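Local coordinates for putative polyketide synthase (Brevibacillus brevis, PDB 5HU7), which is a trans-AT polyketide synthase whose dehydratase domain probably removes water from beta-hydroxyacyl chains carried on acyl carrier protein, at residues G76-L88 with V125-F137. Sequence-based numbering, arbitrary orientation.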
ATOM      1  N   GLY A  76       5.186  21.967  -1.295  1.00 76.71           N
ATOM      2  CA  GLY A  76       5.452  22.335  -2.690  1.00 72.32           C
ATOM      3  C   GLY A  76       6.182  21.222  -3.416  1.00 67.85           C
ATOM      4  O   GLY A  76       7.087  20.609  -2.862  1.00 66.20           O
ATOM      5  N   ILE A  77       5.781  20.953  -4.655  1.00 62.33           N
ATOM      6  CA  ILE A  77       6.337  19.923  -5.503  1.00 61.18           C
ATOM      7  C   ILE A  77       6.774  20.551  -6.808  1.00 61.95           C
ATOM      8  O   ILE A  77       6.063  21.395  -7.345  1.00 59.46           O
ATOM      9  CB  ILE A  77       5.285  18.817  -5.772  1.00 65.70           C
ATOM     10  CG1 ILE A  77       5.114  17.933  -4.529  1.00 68.78           C
ATOM     11  CG2 ILE A  77       5.660  17.964  -6.997  1.00 67.15           C
ATOM     12  CD1 ILE A  77       3.898  17.048  -4.557  1.00 82.95           C
ATOM     13  N   ARG A  78       7.939  20.099  -7.338  1.00 56.54           N
ATOM     14  CA  ARG A  78       8.409  20.483  -8.662  1.00 52.95           C
ATOM     15  C   ARG A  78       8.676  19.198  -9.430  1.00 57.91           C
ATOM     16  O   ARG A  78       9.482  18.387  -8.988  1.00 56.84           O
ATOM     17  CB  ARG A  78       9.670  21.327  -8.634  1.00 49.76           C
ATOM     18  CG  ARG A  78      10.110  21.755 -10.053  1.00 50.43           C
ATOM     19  CD  ARG A  78      11.464  22.410 -10.115  1.00 53.46           C
ATOM     20  NE  ARG A  78      11.446  23.697  -9.427  1.00 60.57           N
ATOM     21  CZ  ARG A  78      12.030  23.979  -8.266  1.00 68.36           C
ATOM     22  NH1 ARG A  78      12.746  23.063  -7.631  1.00 59.68           N
ATOM     23  NH2 ARG A  78      11.912  25.186  -7.736  1.00 53.55           N
ATOM     24  N   MET A  79       7.998  19.004 -10.560  1.00 56.86           N
ATOM     25  CA  MET A  79       8.267  17.885 -11.450  1.00 56.78           C
ATOM     26  C   MET A  79       9.032  18.477 -12.634  1.00 56.50           C
ATOM     27  O   MET A  79       8.670  19.530 -13.097  1.00 57.31           O
ATOM     28  CB  MET A  79       7.013  17.181 -11.900  1.00 60.55           C
ATOM     29  CG  MET A  79       6.112  16.771 -10.755  1.00 67.89           C
ATOM     30  SD  MET A  79       4.546  15.979 -11.263  1.00 74.10           S
ATOM     31  CE  MET A  79       5.135  14.764 -12.268  1.00 71.01           C
ATOM     32  N   SER A  80      10.126  17.852 -13.059  1.00 50.71           N
ATOM     33  CA  SER A  80      10.997  18.342 -14.135  1.00 49.58           C
ATOM     34  C   SER A  80      11.246  17.229 -15.144  1.00 54.33           C
ATOM     35  O   SER A  80      11.238  16.072 -14.757  1.00 53.23           O
ATOM     36  CB  SER A  80      12.353  18.749 -13.560  1.00 50.99           C
ATOM     37  OG  SER A  80      12.244  19.887 -12.737  1.00 64.80           O
ATOM     38  N   HIS A  81      11.521  17.593 -16.402  1.00 53.30           N
ATOM     39  CA  HIS A  81      11.895  16.661 -17.472  1.00 56.07           C
ATOM     40  C   HIS A  81      10.911  15.521 -17.654  1.00 56.08           C
ATOM     41  O   HIS A  81      11.306  14.374 -17.791  1.00 55.70           O
ATOM     42  CB  HIS A  81      13.305  16.120 -17.224  1.00 59.41           C
ATOM     43  CG  HIS A  81      14.317  17.188 -16.975  1.00 66.59           C
ATOM     44  ND1 HIS A  81      14.534  18.200 -17.891  1.00 71.01           N
ATOM     45  CD2 HIS A  81      15.118  17.390 -15.897  1.00 69.90           C
ATOM     46  CE1 HIS A  81      15.482  18.967 -17.366  1.00 71.49           C
ATOM     47  NE2 HIS A  81      15.847  18.530 -16.154  1.00 71.17           N
ATOM     48  N   VAL A  82       9.631  15.836 -17.605  1.00 52.03           N
ATOM     49  CA  VAL A  82       8.560  14.849 -17.762  1.00 50.44           C
ATOM     50  C   VAL A  82       8.397  14.502 -19.243  1.00 54.91           C
ATOM     51  O   VAL A  82       8.420  15.382 -20.103  1.00 52.15           O
ATOM     52  CB  VAL A  82       7.232  15.338 -17.143  1.00 52.54           C
ATOM     53  CG1 VAL A  82       6.117  14.334 -17.382  1.00 52.31           C
ATOM     54  CG2 VAL A  82       7.386  15.640 -15.646  1.00 52.01           C
ATOM     55  N   ALA A  83       8.220  13.215 -19.534  1.00 56.45           N
ATOM     56  CA  ALA A  83       8.081  12.752 -20.919  1.00 58.11           C
ATOM     57  C   ALA A  83       7.198  11.539 -20.993  1.00 60.97           C
ATOM     58  O   ALA A  83       7.441  10.584 -20.283  1.00 60.13           O
ATOM     59  CB  ALA A  83       9.463  12.448 -21.496  1.00 59.00           C
ATOM     60  N   THR A  84       6.094  11.634 -21.757  1.00 59.86           N
ATOM     61  CA  THR A  84       5.206  10.519 -22.060  1.00 59.40           C
ATOM     62  C   THR A  84       5.507  10.163 -23.496  1.00 63.36           C
ATOM     63  O   THR A  84       5.013  10.846 -24.379  1.00 61.76           O
ATOM     64  CB  THR A  84       3.734  10.855 -21.802  1.00 71.28           C
ATOM     65  OG1 THR A  84       3.557  11.014 -20.383  1.00 74.19           O
ATOM     66  CG2 THR A  84       2.789   9.777 -22.337  1.00 68.93           C
ATOM     67  N   ASP A  85       6.338   9.133 -23.713  1.00 63.27           N
ATOM     68  CA  ASP A  85       6.844   8.677 -25.022  1.00 68.51           C
ATOM     69  C   ASP A  85       6.014   7.561 -25.664  1.00 76.41           C
ATOM     70  O   ASP A  85       5.939   7.503 -26.893  1.00 79.91           O
ATOM     71  CB  ASP A  85       8.313   8.123 -24.882  1.00 74.12           C
ATOM     72  CG  ASP A  85       8.777   7.655 -23.475  1.00 93.82           C
ATOM     73  OD1 ASP A  85       8.583   8.404 -22.497  1.00 91.30           O
ATOM     74  OD2 ASP A  85       9.210   6.476 -23.355  1.00106.67           O
ATOM     75  N   ASP A  86       5.550   6.599 -24.851  1.00 71.38           N
ATOM     76  CA  ASP A  86       4.811   5.432 -25.340  1.00 70.88           C
ATOM     77  C   ASP A  86       3.457   5.455 -24.673  1.00 68.12           C
ATOM     78  O   ASP A  86       3.366   5.087 -23.516  1.00 64.98           O
ATOM     79  CB  ASP A  86       5.601   4.152 -25.023  1.00 74.60           C
ATOM     80  CG  ASP A  86       5.232   2.947 -25.879  1.00 94.81           C
ATOM     81  OD1 ASP A  86       4.146   2.970 -26.513  1.00 98.60           O
ATOM     82  OD2 ASP A  86       6.042   2.001 -25.946  1.00103.78           O
ATOM     83  N   PRO A  87       2.389   5.940 -25.354  1.00 64.09           N
ATOM     84  CA  PRO A  87       1.092   6.086 -24.672  1.00 61.80           C
ATOM     85  C   PRO A  87       0.438   4.811 -24.138  1.00 64.75           C
ATOM     86  O   PRO A  87       0.408   3.766 -24.801  1.00 64.88           O
ATOM     87  CB  PRO A  87       0.196   6.741 -25.738  1.00 63.64           C
ATOM     88  CG  PRO A  87       1.104   7.317 -26.711  1.00 69.13           C
ATOM     89  CD  PRO A  87       2.331   6.479 -26.727  1.00 65.41           C
ATOM     90  N   LEU A  88      -0.135   4.937 -22.942  1.00 60.46           N
ATOM     91  CA  LEU A  88      -0.903   3.884 -22.304  1.00 61.08           C
ATOM     92  C   LEU A  88      -2.294   3.929 -22.951  1.00 66.62           C
ATOM     93  O   LEU A  88      -2.906   5.004 -23.061  1.00 62.04           O
ATOM     94  CB  LEU A  88      -0.991   4.141 -20.782  1.00 60.00           C
ATOM     95  CG  LEU A  88      -1.966   3.301 -19.959  1.00 65.15           C
ATOM     96  CD1 LEU A  88      -1.640   1.814 -20.028  1.00 64.34           C
ATOM     97  CD2 LEU A  88      -1.978   3.770 -18.526  1.00 67.51           C
ATOM     98  N   VAL A 125       6.406  -2.085 -20.369  1.00 73.29           N
ATOM     99  CA  VAL A 125       6.518  -0.871 -21.168  1.00 69.82           C
ATOM    100  C   VAL A 125       6.412   0.350 -20.245  1.00 66.23           C
ATOM    101  O   VAL A 125       5.452   0.434 -19.492  1.00 63.62           O
ATOM    102  CB  VAL A 125       5.382  -0.839 -22.219  1.00 74.36           C
ATOM    103  CG1 VAL A 125       5.523   0.364 -23.154  1.00 73.24           C
ATOM    104  CG2 VAL A 125       5.330  -2.146 -23.012  1.00 76.86           C
ATOM    105  N   VAL A 126       7.352   1.310 -20.353  1.00 61.12           N
ATOM    106  CA  VAL A 126       7.352   2.580 -19.610  1.00 57.44           C
ATOM    107  C   VAL A 126       6.641   3.611 -20.460  1.00 61.34           C
ATOM    108  O   VAL A 126       7.074   3.920 -21.572  1.00 63.07           O
ATOM    109  CB  VAL A 126       8.777   3.060 -19.227  1.00 58.74           C
ATOM    110  CG1 VAL A 126       8.730   4.443 -18.566  1.00 55.70           C
ATOM    111  CG2 VAL A 126       9.446   2.043 -18.308  1.00 58.89           C
ATOM    112  N   HIS A 127       5.552   4.142 -19.942  1.00 55.86           N
ATOM    113  CA  HIS A 127       4.734   5.105 -20.654  1.00 54.74           C
ATOM    114  C   HIS A 127       5.145   6.510 -20.326  1.00 58.12           C
ATOM    115  O   HIS A 127       5.135   7.339 -21.201  1.00 58.78           O
ATOM    116  CB  HIS A 127       3.232   4.910 -20.305  1.00 55.25           C
ATOM    117  CG  HIS A 127       2.734   3.510 -20.506  1.00 59.58           C
ATOM    118  ND1 HIS A 127       2.768   2.906 -21.743  1.00 62.58           N
ATOM    119  CD2 HIS A 127       2.281   2.614 -19.599  1.00 61.42           C
ATOM    120  CE1 HIS A 127       2.315   1.670 -21.557  1.00 62.73           C
ATOM    121  NE2 HIS A 127       2.014   1.450 -20.284  1.00 62.31           N
ATOM    122  N   SER A 128       5.466   6.795 -19.069  1.00 54.18           N
ATOM    123  CA  SER A 128       5.822   8.134 -18.635  1.00 53.73           C
ATOM    124  C   SER A 128       6.906   8.092 -17.547  1.00 54.96           C
ATOM    125  O   SER A 128       6.955   7.147 -16.787  1.00 53.64           O
ATOM    126  CB  SER A 128       4.575   8.844 -18.106  1.00 55.71           C
ATOM    127  OG  SER A 128       4.797  10.221 -17.859  1.00 63.34           O
ATOM    128  N   HIS A 129       7.787   9.080 -17.524  1.00 50.92           N
ATOM    129  CA  HIS A 129       8.810   9.208 -16.497  1.00 51.44           C
ATOM    130  C   HIS A 129       9.150  10.681 -16.280  1.00 54.96           C
ATOM    131  O   HIS A 129       8.885  11.521 -17.137  1.00 54.04           O
ATOM    132  CB  HIS A 129      10.068   8.371 -16.820  1.00 52.91           C
ATOM    133  CG  HIS A 129      10.746   8.756 -18.091  1.00 57.80           C
ATOM    134  ND1 HIS A 129      10.459   8.057 -19.237  1.00 61.59           N
ATOM    135  CD2 HIS A 129      11.581   9.764 -18.412  1.00 60.40           C
ATOM    136  CE1 HIS A 129      11.124   8.649 -20.213  1.00 61.78           C
ATOM    137  NE2 HIS A 129      11.753   9.708 -19.781  1.00 61.40           N
ATOM    138  N   GLY A 130       9.713  10.975 -15.129  1.00 51.53           N
ATOM    139  CA  GLY A 130      10.115  12.319 -14.780  1.00 50.24           C
ATOM    140  C   GLY A 130      10.795  12.386 -13.440  1.00 52.43           C
ATOM    141  O   GLY A 130      10.906  11.376 -12.748  1.00 49.11           O
ATOM    142  N   MET A 131      11.305  13.561 -13.099  1.00 53.00           N
ATOM    143  CA  MET A 131      11.992  13.807 -11.832  1.00 54.77           C
ATOM    144  C   MET A 131      11.104  14.631 -10.951  1.00 57.56           C
ATOM    145  O   MET A 131      10.332  15.438 -11.468  1.00 56.34           O
ATOM    146  CB  MET A 131      13.296  14.563 -12.072  1.00 59.09           C
ATOM    147  CG  MET A 131      14.236  13.865 -13.043  1.00 66.59           C
ATOM    148  SD  MET A 131      14.917  12.347 -12.361  1.00 76.07           S
ATOM    149  CE  MET A 131      14.685  11.213 -13.734  1.00 73.99           C
ATOM    150  N   VAL A 132      11.225  14.451  -9.629  1.00 54.39           N
ATOM    151  CA  VAL A 132      10.462  15.213  -8.639  1.00 53.95           C
ATOM    152  C   VAL A 132      11.303  15.718  -7.476  1.00 55.86           C
ATOM    153  O   VAL A 132      12.123  14.981  -6.963  1.00 55.68           O
ATOM    154  CB  VAL A 132       9.245  14.420  -8.130  1.00 59.14           C
ATOM    155  CG1 VAL A 132       8.495  15.195  -7.042  1.00 59.93           C
ATOM    156  CG2 VAL A 132       8.330  14.096  -9.290  1.00 58.66           C
ATOM    157  N   GLU A 133      11.054  16.986  -7.051  1.00 52.89           N
ATOM    158  CA  GLU A 133      11.652  17.619  -5.870  1.00 52.41           C
ATOM    159  C   GLU A 133      10.567  18.178  -4.984  1.00 56.99           C
ATOM    160  O   GLU A 133       9.524  18.658  -5.453  1.00 57.21           O
ATOM    161  CB  GLU A 133      12.572  18.780  -6.223  1.00 53.63           C
ATOM    162  CG  GLU A 133      13.719  18.404  -7.148  1.00 57.16           C
ATOM    163  CD  GLU A 133      14.354  19.624  -7.766  1.00 72.04           C
ATOM    164  OE1 GLU A 133      15.434  20.054  -7.297  1.00 84.61           O
ATOM    165  OE2 GLU A 133      13.716  20.204  -8.669  1.00 70.43           O
ATOM    166  N   PHE A 134      10.841  18.142  -3.705  1.00 57.48           N
ATOM    167  CA  PHE A 134      10.041  18.705  -2.626  1.00 59.88           C
ATOM    168  C   PHE A 134      10.729  19.949  -2.225  1.00 62.28           C
ATOM    169  O   PHE A 134      11.916  19.924  -1.934  1.00 63.18           O
ATOM    170  CB  PHE A 134      10.014  17.760  -1.439  1.00 64.40           C
ATOM    171  CG  PHE A 134       9.323  16.474  -1.793  1.00 66.17           C
ATOM    172  CD1 PHE A 134       7.951  16.445  -2.025  1.00 69.65           C
ATOM    173  CD2 PHE A 134      10.022  15.287  -1.834  1.00 69.99           C
ATOM    174  CE1 PHE A 134       7.311  15.256  -2.343  1.00 70.58           C
ATOM    175  CE2 PHE A 134       9.384  14.101  -2.156  1.00 74.13           C
ATOM    176  CZ  PHE A 134       8.035  14.096  -2.423  1.00 71.72           C
ATOM    177  N   THR A 135      10.031  21.055  -2.273  1.00 60.70           N
ATOM    178  CA  THR A 135      10.611  22.339  -1.971  1.00 61.82           C
ATOM    179  C   THR A 135       9.580  23.277  -1.392  1.00 66.10           C
ATOM    180  O   THR A 135       8.390  23.099  -1.628  1.00 66.52           O
ATOM    181  CB  THR A 135      11.254  22.898  -3.269  1.00 75.14           C
ATOM    182  OG1 THR A 135      12.036  24.061  -2.953  1.00 84.55           O
ATOM    183  CG2 THR A 135      10.228  23.198  -4.356  1.00 67.03           C
ATOM    184  N   SER A 136      10.052  24.306  -0.685  1.00 62.66           N
ATOM    185  CA  SER A 136       9.224  25.324  -0.092  1.00 64.61           C
ATOM    186  C   SER A 136       9.285  26.507  -1.016  1.00 69.03           C
ATOM    187  O   SER A 136      10.328  27.131  -1.132  1.00 69.19           O
ATOM    188  CB  SER A 136       9.706  25.694   1.308  1.00 70.15           C
ATOM    189  OG  SER A 136       9.885  24.501   2.051  1.00 83.76           O
ATOM    190  N   PHE A 137       8.177  26.794  -1.713  1.00 66.37           N
ATOM    191  CA  PHE A 137       8.137  27.942  -2.612  1.00 65.03           C
ATOM    192  C   PHE A 137       8.063  29.228  -1.807  1.00 73.53           C
ATOM    193  O   PHE A 137       7.039  29.535  -1.229  1.00 79.85           O
ATOM    194  CB  PHE A 137       7.007  27.836  -3.631  1.00 62.11           C
ATOM    195  CG  PHE A 137       7.229  26.692  -4.593  1.00 59.82           C
ATOM    196  CD1 PHE A 137       8.154  26.796  -5.618  1.00 59.52           C
ATOM    197  CD2 PHE A 137       6.463  25.539  -4.512  1.00 60.10           C
ATOM    198  CE1 PHE A 137       8.354  25.763  -6.503  1.00 59.37           C
ATOM    199  CE2 PHE A 137       6.634  24.514  -5.426  1.00 61.51           C
ATOM    200  CZ  PHE A 137       7.599  24.617  -6.406  1.00 58.54           C
TER
HETATM  201  O   HOH W   1      12.032  18.667 -10.341  1.00 53.38           O
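Strands 76-84 and 125-135 pair antiparallel, Arg78 and Ser80 exchanging two backbone bonds each with Glu133 and Met131, until a beta bulge around His81 and Val82 shifts the register before Ala83 bonds His129 in both directions. Ile77, Met79 and Val132 are apolar, as suits the buried face turned to helix 52-65, which Met79 and Val132 touch: the two gamma methyls of Val132 part, CG2 lying 3.8 Å from Met79 CG and CG1 reaching Ile77 CG2. Such a strand pair packed on a central helix belongs to the hotdog fold of polyketide synthase dehydratases. On the other face Arg78 runs beside Glu133, and its NH1 makes a salt bridge to Glu133 OE2, 3.2 Å away and met from above the carboxylate plane; NE forms another with Glu248, and a water joins OE2 to Arg78 O and Ser80 OG. Back on the Met79 face, Thr84 OG1 and Ser128 OG share a 2.9 Å hydrogen bond. His127, its CG anti to the carbonyl carbon (chi1 -53°), puts ND1 2.9 Å from Asp86 O, close to the ring plane, while NE2 bonds Ser115. Leu88 CB makes a CH-pi contact over the His127 ring, 3.8 Å from its centroid. A leucine in place of His127 would probably leave Asp86 O and the Ser115 hydroxyl without these partners.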